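Local coordinates for protein arabinose metabolism transcriptional repressor (Bacillus subtilis, PDB 5D4S) that binds operator DNA through a GntR-family winged helix-turn-helix domain and probably thereby represses arabinose-metabolism genes, at residues K66-G69 / D70-Q74. Numbering follows the deposited sequence.
Sequences KAIG and DLVSQ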
ATOM      1  N   LYS B  66       4.642   0.230   2.804  1.00 23.79           N
ATOM      2  CA  LYS B  66       3.569   1.017   2.217  1.00 23.13           C
ATOM      3  C   LYS B  66       4.062   1.688   0.923  1.00 23.58           C
ATOM      4  O   LYS B  66       3.397   1.601  -0.118  1.00 30.49           O
ATOM      5  CB  LYS B  66       3.063   2.033   3.239  1.00 23.77           C
ATOM      6  CG  LYS B  66       2.170   3.169   2.687  1.00 29.08           C
ATOM      7  CD  LYS B  66       0.869   2.645   2.129  1.00 30.21           C
ATOM      8  CE  LYS B  66      -0.180   3.769   2.114  1.00 33.17           C
ATOM      9  NZ  LYS B  66      -1.277   3.472   1.186  1.00 38.86           N
ATOM     10  N   ALA B  67       5.227   2.336   0.971  1.00 23.86           N
ATOM     11  CA  ALA B  67       5.759   2.976  -0.237  1.00 23.46           C
ATOM     12  C   ALA B  67       5.954   2.004  -1.400  1.00 24.55           C
ATOM     13  O   ALA B  67       5.530   2.242  -2.555  1.00 27.89           O
ATOM     14  CB  ALA B  67       7.087   3.673   0.073  1.00 25.43           C
ATOM     15  N   ILE B  68       6.626   0.909  -1.093  1.00 27.41           N
ATOM     16  CA  ILE B  68       6.931  -0.071  -2.113  1.00 27.68           C
ATOM     17  C   ILE B  68       5.653  -0.708  -2.628  1.00 28.67           C
ATOM     18  O   ILE B  68       5.498  -0.912  -3.829  1.00 33.55           O
ATOM     19  CB  ILE B  68       7.901  -1.130  -1.576  1.00 27.88           C
ATOM     20  CG1 ILE B  68       9.305  -0.517  -1.480  1.00 25.49           C
ATOM     21  CG2 ILE B  68       7.901  -2.365  -2.479  1.00 32.41           C
ATOM     22  CD1 ILE B  68      10.329  -1.411  -0.798  1.00 34.87           C
ATOM     23  N   GLY B  69       4.716  -0.977  -1.729  1.00 28.53           N
ATOM     24  CA  GLY B  69       3.451  -1.580  -2.109  1.00 32.16           C
ATOM     25  C   GLY B  69       2.693  -0.699  -3.084  1.00 31.12           C
ATOM     26  O   GLY B  69       2.137  -1.189  -4.069  1.00 32.23           O
ATOM     27  N   ASP B  70       2.677   0.608  -2.829  1.00 26.50           N
ATOM     28  CA  ASP B  70       2.030   1.504  -3.775  1.00 31.48           C
ATOM     29  C   ASP B  70       2.739   1.449  -5.123  1.00 34.98           C
ATOM     30  O   ASP B  70       2.093   1.426  -6.175  1.00 38.95           O
ATOM     31  CB  ASP B  70       2.029   2.951  -3.276  1.00 28.49           C
ATOM     32  CG  ASP B  70       1.043   3.198  -2.153  1.00 36.57           C
ATOM     33  OD1 ASP B  70       0.416   2.232  -1.652  1.00 33.86           O
ATOM     34  OD2 ASP B  70       0.899   4.387  -1.776  1.00 37.25           O
ATOM     35  N   LEU B  71       4.071   1.462  -5.101  1.00 28.09           N
ATOM     36  CA  LEU B  71       4.812   1.477  -6.370  1.00 28.02           C
ATOM     37  C   LEU B  71       4.655   0.175  -7.179  1.00 34.58           C
ATOM     38  O   LEU B  71       4.623   0.209  -8.406  1.00 33.85           O
ATOM     39  CB  LEU B  71       6.296   1.775  -6.107  1.00 34.57           C
ATOM     40  CG  LEU B  71       6.605   3.193  -5.617  1.00 34.36           C
ATOM     41  CD1 LEU B  71       8.081   3.363  -5.257  1.00 33.92           C
ATOM     42  CD2 LEU B  71       6.192   4.235  -6.658  1.00 39.27           C
ATOM     43  N   VAL B  72       4.554  -0.965  -6.495  1.00 34.55           N
ATOM     44  CA  VAL B  72       4.262  -2.243  -7.151  1.00 33.11           C
ATOM     45  C   VAL B  72       2.876  -2.158  -7.770  1.00 38.04           C
ATOM     46  O   VAL B  72       2.673  -2.509  -8.935  1.00 35.00           O
ATOM     47  CB  VAL B  72       4.342  -3.421  -6.155  1.00 31.28           C
ATOM     48  CG1 VAL B  72       3.778  -4.720  -6.760  1.00 34.61           C
ATOM     49  CG2 VAL B  72       5.785  -3.611  -5.709  1.00 29.99           C
ATOM     50  N   SER B  73       1.931  -1.655  -6.984  1.00 36.81           N
ATOM     51  CA  SER B  73       0.579  -1.421  -7.470  1.00 45.72           C
ATOM     52  C   SER B  73       0.558  -0.530  -8.720  1.00 46.93           C
ATOM     53  O   SER B  73      -0.308  -0.679  -9.575  1.00 50.45           O
ATOM     54  CB  SER B  73      -0.271  -0.795  -6.365  1.00 49.15           C
ATOM     55  OG  SER B  73      -1.503  -0.331  -6.877  1.00 59.59           O
ATOM     56  N   GLN B  74       1.511   0.388  -8.835  1.00 44.87           N
ATOM     57  CA  GLN B  74       1.597   1.240 -10.024  1.00 45.29           C
ATOM     58  C   GLN B  74       2.274   0.540 -11.194  1.00 44.79           C
ATOM     59  O   GLN B  74       2.222   1.020 -12.322  1.00 47.48           O
ATOM     60  CB  GLN B  74       2.362   2.525  -9.722  1.00 49.34           C
ATOM     61  CG  GLN B  74       1.661   3.489  -8.800  1.00 50.35           C
ATOM     62  CD  GLN B  74       2.539   4.678  -8.474  1.00 51.17           C
ATOM     63  OE1 GLN B  74       3.369   5.088  -9.287  1.00 51.81           O
ATOM     64  NE2 GLN B  74       2.375   5.226  -7.275  1.00 51.30           N
TER
HETATM   65  O   HOH W   1      -1.535   5.417  -1.037  1.00 52.07           O
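Lys66 and Asp70 form an i to i+4 salt bridge along helix 61-74, the recognition helix of the winged helix-turn-helix domain, which follows helix 50-57 and precedes the two wing strands, 77-80 and 84-87; the nearest atom of the contact is about 4 Å from the bound nucleic acid. Both residues sit one turn apart on a single helix, as four successive backbone bonds show, from Asp70 N to Lys66 O (3.0 Å) through Ser73 N to Gly69 O. The shortest of the four is Val72 N to Ile68 O at 2.8 Å. On the polar face the Lys66 chain bends at chi2 (64°), which folds the ammonium back toward the carboxylate. Asp70 OD2 also pairs with Lys29 of helix 24-35, and Tyr25 of that helix makes a cation-pi contact with Lys66, so the pair joins the two helices. Elsewhere along the helix, Ala67 packs on Val28, and Leu71 touches Ile32 of helix 24-35 and Leu77 of strand 77-80, while the CG2 methyls of Ile68 and Val72 meet at 4.1 Å. The direct ion pair is long, Lys66 NZ to Asp70 OD1 being 3.5 Å, and one water supplements it: it accepts from Lys66 NZ at 3.0 Å and donates to Asp70 OD2 at 2.7 Å.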